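Local coordinates for protein arylamine n-acetyltransferase (Mycobacterium smegmatis, PDB 1W5R) that catalyses the transfer of an acetyl group from acetyl-coenzyme A to arylamines, at residues A[8-20]-A[30-42]. The protein carries 1 engineered substitution. Sequence-based numbering, arbitrary orientation.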
loop_
_atom_site.group_PDB
_atom_site.type_symbol
_atom_site.label_atom_id
_atom_site.label_comp_id
_atom_site.label_asym_id
_atom_site.label_seq_id
_atom_site.Cartn_x
_atom_site.Cartn_y
_atom_site.Cartn_z
ATOM N N LEU A 8 -19.702 -21.761 -23.265
ATOM C CA LEU A 8 -18.533 -22.054 -22.444
ATOM C C LEU A 8 -17.273 -21.427 -23.016
ATOM O O LEU A 8 -16.396 -21.011 -22.262
ATOM C CB LEU A 8 -18.341 -23.550 -22.231
ATOM C CG LEU A 8 -19.242 -24.253 -21.213
ATOM C CD1 LEU A 8 -18.397 -25.246 -20.461
ATOM C CD2 LEU A 8 -19.929 -23.308 -20.219
ATOM N N GLY A 9 -17.191 -21.353 -24.343
ATOM C CA GLY A 9 -16.083 -20.672 -25.019
ATOM C C GLY A 9 -15.905 -19.233 -24.557
ATOM O O GLY A 9 -14.779 -18.772 -24.344
ATOM N N GLY A 10 -17.022 -18.526 -24.409
ATOM C CA GLY A 10 -17.018 -17.166 -23.886
ATOM C C GLY A 10 -16.482 -17.151 -22.461
ATOM O O GLY A 10 -15.614 -16.333 -22.134
ATOM N N TYR A 11 -16.976 -18.068 -21.628
ATOM C CA TYR A 11 -16.520 -18.135 -20.229
ATOM C C TYR A 11 -15.042 -18.472 -20.121
ATOM O O TYR A 11 -14.305 -17.819 -19.382
ATOM C CB TYR A 11 -17.339 -19.130 -19.410
ATOM C CG TYR A 11 -16.792 -19.332 -18.009
ATOM C CD1 TYR A 11 -17.094 -18.437 -16.981
ATOM C CD2 TYR A 11 -15.961 -20.417 -17.721
ATOM C CE1 TYR A 11 -16.571 -18.615 -15.703
ATOM C CE2 TYR A 11 -15.442 -20.612 -16.450
ATOM C CZ TYR A 11 -15.761 -19.717 -15.441
ATOM O OH TYR A 11 -15.249 -19.926 -14.177
ATOM N N LEU A 12 -14.611 -19.470 -20.887
ATOM C CA LEU A 12 -13.225 -19.918 -20.846
ATOM C C LEU A 12 -12.263 -18.829 -21.293
ATOM O O LEU A 12 -11.217 -18.647 -20.683
ATOM C CB LEU A 12 -13.039 -21.205 -21.655
ATOM C CG LEU A 12 -13.806 -22.404 -21.081
ATOM C CD1 LEU A 12 -13.912 -23.509 -22.142
ATOM C CD2 LEU A 12 -13.208 -22.940 -19.779
ATOM N N THR A 13 -12.624 -18.102 -22.353
ATOM C CA THR A 13 -11.863 -16.925 -22.792
ATOM C C THR A 13 -11.804 -15.832 -21.711
ATOM O O THR A 13 -10.741 -15.263 -21.446
ATOM C CB THR A 13 -12.434 -16.340 -24.102
ATOM O OG1 THR A 13 -12.362 -17.337 -25.125
ATOM C CG2 THR A 13 -11.647 -15.107 -24.539
ATOM N N ARG A 14 -12.955 -15.561 -21.092
ATOM C CA ARG A 14 -13.067 -14.596 -20.011
ATOM C C ARG A 14 -12.074 -14.887 -18.890
ATOM O O ARG A 14 -11.472 -13.964 -18.328
ATOM C CB ARG A 14 -14.503 -14.601 -19.466
ATOM C CG ARG A 14 -14.755 -13.633 -18.309
ATOM C CD ARG A 14 -14.907 -12.207 -18.793
ATOM N NE ARG A 14 -15.507 -11.376 -17.749
ATOM C CZ ARG A 14 -14.880 -10.405 -17.092
ATOM N NH1 ARG A 14 -13.611 -10.103 -17.359
ATOM N NH2 ARG A 14 -15.531 -9.727 -16.152
ATOM N N ILE A 15 -11.911 -16.165 -18.557
ATOM C CA ILE A 15 -11.013 -16.556 -17.457
ATOM C C ILE A 15 -9.599 -16.955 -17.904
ATOM O O ILE A 15 -8.774 -17.351 -17.087
ATOM C CB ILE A 15 -11.642 -17.613 -16.506
ATOM C CG1 ILE A 15 -11.800 -18.982 -17.187
ATOM C CG2 ILE A 15 -12.987 -17.093 -15.957
ATOM C CD1 ILE A 15 -12.086 -20.132 -16.228
ATOM N N GLY A 16 -9.322 -16.825 -19.199
ATOM C CA GLY A 16 -7.966 -17.038 -19.710
ATOM C C GLY A 16 -7.581 -18.488 -19.927
ATOM O O GLY A 16 -6.394 -18.834 -19.872
ATOM N N LEU A 17 -8.580 -19.330 -20.169
ATOM C CA LEU A 17 -8.365 -20.722 -20.555
ATOM C C LEU A 17 -8.819 -20.936 -22.003
ATOM O O LEU A 17 -9.514 -20.094 -22.580
ATOM C CB LEU A 17 -9.114 -21.672 -19.611
ATOM C CG LEU A 17 -8.744 -21.694 -18.124
ATOM C CD1 LEU A 17 -9.626 -22.699 -17.400
ATOM C CD2 LEU A 17 -7.268 -22.017 -17.898
ATOM N N ASP A 18 -8.414 -22.053 -22.598
ATOM C CA ASP A 18 -8.863 -22.391 -23.953
ATOM C C ASP A 18 -9.151 -23.879 -24.097
ATOM O O ASP A 18 -8.622 -24.700 -23.339
ATOM C CB ASP A 18 -7.865 -21.905 -25.017
ATOM C CG ASP A 18 -6.419 -22.248 -24.685
ATOM O OD1 ASP A 18 -6.175 -23.165 -23.867
ATOM O OD2 ASP A 18 -5.518 -21.592 -25.258
ATOM N N GLY A 19 -10.004 -24.216 -25.064
ATOM C CA GLY A 19 -10.405 -25.602 -25.306
ATOM C C GLY A 19 -11.272 -26.165 -24.195
ATOM O O GLY A 19 -11.358 -25.588 -23.108
ATOM N N ARG A 20 -11.911 -27.296 -24.474
ATOM C CA ARG A 20 -12.780 -27.971 -23.518
ATOM C C ARG A 20 -11.940 -28.725 -22.482
ATOM O O ARG A 20 -11.300 -29.727 -22.818
ATOM C CB ARG A 20 -13.705 -28.947 -24.260
ATOM C CG ARG A 20 -14.859 -29.515 -23.434
ATOM C CD ARG A 20 -16.146 -28.739 -23.661
ATOM N NE ARG A 20 -17.285 -29.376 -23.004
ATOM C CZ ARG A 20 -18.527 -28.899 -23.013
ATOM N NH1 ARG A 20 -18.811 -27.768 -23.649
ATOM N NH2 ARG A 20 -19.490 -29.558 -22.382
ATOM N N ALA A 30 -7.686 -25.578 -11.694
ATOM C CA ALA A 30 -7.309 -24.588 -12.701
ATOM C C ALA A 30 -8.410 -23.564 -12.941
ATOM O O ALA A 30 -8.133 -22.368 -13.067
ATOM C CB ALA A 30 -6.921 -25.277 -14.015
ATOM N N ILE A 31 -9.655 -24.035 -13.006
ATOM C CA ILE A 31 -10.788 -23.136 -13.245
ATOM C C ILE A 31 -10.989 -22.167 -12.071
ATOM O O ILE A 31 -11.166 -20.977 -12.290
ATOM C CB ILE A 31 -12.076 -23.918 -13.556
ATOM C CG1 ILE A 31 -11.972 -24.554 -14.950
ATOM C CG2 ILE A 31 -13.312 -23.003 -13.472
ATOM C CD1 ILE A 31 -13.211 -25.301 -15.385
ATOM N N VAL A 32 -10.944 -22.677 -10.844
ATOM C CA VAL A 32 -11.095 -21.804 -9.656
ATOM C C VAL A 32 -10.016 -20.705 -9.680
ATOM O O VAL A 32 -10.315 -19.526 -9.492
ATOM C CB VAL A 32 -11.048 -22.629 -8.337
ATOM C CG1 VAL A 32 -10.898 -21.721 -7.094
ATOM C CG2 VAL A 32 -12.289 -23.499 -8.195
ATOM N N ALA A 33 -8.764 -21.083 -9.939
ATOM C CA ALA A 33 -7.678 -20.111 -9.959
ATOM C C ALA A 33 -7.852 -19.066 -11.068
ATOM O O ALA A 33 -7.607 -17.878 -10.869
ATOM C CB ALA A 33 -6.318 -20.825 -10.092
ATOM N N ALA A 34 -8.285 -19.514 -12.245
ATOM C CA ALA A 34 -8.466 -18.604 -13.366
ATOM C C ALA A 34 -9.645 -17.659 -13.126
ATOM O O ALA A 34 -9.562 -16.455 -13.395
ATOM C CB ALA A 34 -8.680 -19.407 -14.651
ATOM N N HIS A 35 -10.732 -18.214 -12.599
ATOM C CA HIS A 35 -11.898 -17.408 -12.235
ATOM C C HIS A 35 -11.516 -16.349 -11.180
ATOM O O HIS A 35 -11.843 -15.160 -11.331
ATOM C CB HIS A 35 -13.016 -18.331 -11.753
ATOM C CG HIS A 35 -14.336 -17.652 -11.538
ATOM N ND1 HIS A 35 -15.471 -18.014 -12.239
ATOM C CD2 HIS A 35 -14.715 -16.665 -10.687
ATOM C CE1 HIS A 35 -16.489 -17.277 -11.829
ATOM N NE2 HIS A 35 -16.058 -16.450 -10.890
ATOM N N ASN A 36 -10.775 -16.777 -10.158
ATOM C CA ASN A 36 -10.337 -15.885 -9.082
ATOM C C ASN A 36 -9.656 -14.632 -9.618
ATOM O O ASN A 36 -9.899 -13.527 -9.125
ATOM C CB ASN A 36 -9.304 -16.590 -8.187
ATOM C CG ASN A 36 -9.915 -17.551 -7.163
ATOM O OD1 ASN A 36 -11.100 -17.476 -6.774
ATOM N ND2 ASN A 36 -9.080 -18.440 -6.684
ATOM N N ARG A 37 -8.763 -14.808 -10.592
ATOM C CA ARG A 37 -7.969 -13.681 -11.065
ATOM C C ARG A 37 -8.618 -12.873 -12.170
ATOM O O ARG A 37 -8.144 -11.788 -12.488
ATOM C CB ARG A 37 -6.555 -14.111 -11.518
ATOM C CG ARG A 37 -6.506 -14.914 -12.825
ATOM C CD ARG A 37 -5.079 -15.251 -13.228
ATOM N NE ARG A 37 -4.456 -16.221 -12.323
ATOM C CZ ARG A 37 -4.459 -17.543 -12.502
ATOM N NH1 ARG A 37 -3.838 -18.323 -11.620
ATOM N NH2 ARG A 37 -5.084 -18.098 -13.553
ATOM N N SER A 38 -9.680 -13.419 -12.770
ATOM C CA SER A 38 -10.262 -12.833 -13.987
ATOM C C SER A 38 -11.591 -12.100 -13.836
ATOM O O SER A 38 -11.842 -11.134 -14.573
ATOM C CB SER A 38 -10.455 -13.920 -15.050
ATOM O OG SER A 38 -9.236 -14.563 -15.386
ATOM N N ILE A 39 -12.447 -12.591 -12.939
ATOM C CA ILE A 39 -13.782 -12.006 -12.771
ATOM C C ILE A 39 -13.848 -11.461 -11.340
ATOM O O ILE A 39 -13.813 -12.230 -10.381
ATOM C CB ILE A 39 -14.932 -13.028 -13.039
ATOM C CG1 ILE A 39 -14.746 -13.733 -14.397
ATOM C CG2 ILE A 39 -16.296 -12.332 -12.985
ATOM C CD1 ILE A 39 -15.842 -14.784 -14.706
ATOM N N PRO A 40 -13.910 -10.132 -11.200
ATOM C CA PRO A 40 -13.894 -9.582 -9.855
ATOM C C PRO A 40 -15.228 -9.719 -9.119
ATOM O O PRO A 40 -16.289 -9.837 -9.741
ATOM C CB PRO A 40 -13.563 -8.110 -10.102
ATOM C CG PRO A 40 -14.226 -7.813 -11.428
ATOM C CD PRO A 40 -13.994 -9.076 -12.230
ATOM N N PHE A 41 -15.155 -9.717 -7.793
ATOM C CA PHE A 41 -16.333 -9.483 -6.968
ATOM C C PHE A 41 -16.673 -7.992 -7.105
ATOM O O PHE A 41 -15.799 -7.126 -7.018
ATOM C CB PHE A 41 -16.026 -9.820 -5.505
ATOM C CG PHE A 41 -17.210 -9.737 -4.601
ATOM C CD1 PHE A 41 -17.854 -10.902 -4.178
ATOM C CD2 PHE A 41 -17.683 -8.496 -4.150
ATOM C CE1 PHE A 41 -18.962 -10.839 -3.318
ATOM C CE2 PHE A 41 -18.796 -8.416 -3.296
ATOM C CZ PHE A 41 -19.440 -9.598 -2.885
ATOM N N GLU A 42 -17.942 -7.689 -7.352
ATOM C CA GLU A 42 -18.404 -6.293 -7.272
ATOM C C GLU A 42 -19.895 -6.263 -7.011
ATOM O O GLU A 42 -20.630 -7.190 -7.376
ATOM C CB GLU A 42 -18.102 -5.492 -8.539
ATOM C CG GLU A 42 -18.594 -6.193 -9.806
ATOM C CD GLU A 42 -19.517 -5.355 -10.652
ATOM O OE1 GLU A 42 -20.490 -4.799 -10.096
ATOM O OE2 GLU A 42 -19.300 -5.304 -11.875
HETATM O O HOH W 1 -6.334 -17.162 -16.027
#
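Tyr11 reaches to His35 with its hydroxyl, and OH and ND1 lie 2.7 Å apart in a hydrogen bond. The oxygen meets the imidazole edge in the ring plane; the rings are turned 44° against each other and touch rim to rim. With CG anti to the backbone N (chi1 174°), the tyrosine swings from helix 8-14 toward this partner. His35 NE2 bonds to His76 ND1, and His76 NE2 to Pro40 O, while Ile39 CD1 lies over one imidazole face. Ile15 fills the tight middle: its CG2 covers a face of the Tyr11 ring near the rim and packs 3.9 Å from Ile39 CD1, and its CD1 is 3.8 Å from Ala34 CB. At one end Leu17 CD1 lies 3.9 Å from Ile31 CG1, the side chains crossing at about a right angle. At the other, Arg14 lays its CG on Ile39, whose CG1 sits over one guanidinium face; NE and NH2 bond to the carbonyls of Leu64 and Arg69. On the solvent side, near Gly16 and its Schellman motif, Ile15 O abuts Ala34 CB at 3.2 Å and accepts from a water 2.7 Å away that also binds Arg37 NH2; Ser38 OG donates to Ala34 O, within its own helix. The helix axes, 69° apart in direction, approach to 10.4 Å; the C-terminal end of helix 8-14 meets the flank of helix 30-38. The arrangement belongs to the N-terminal helical bundle of the arylamine N-acetyltransferase fold, where helix 57-66 packs on Tyr11 and Ile39 and helix 73-87 on Ile31.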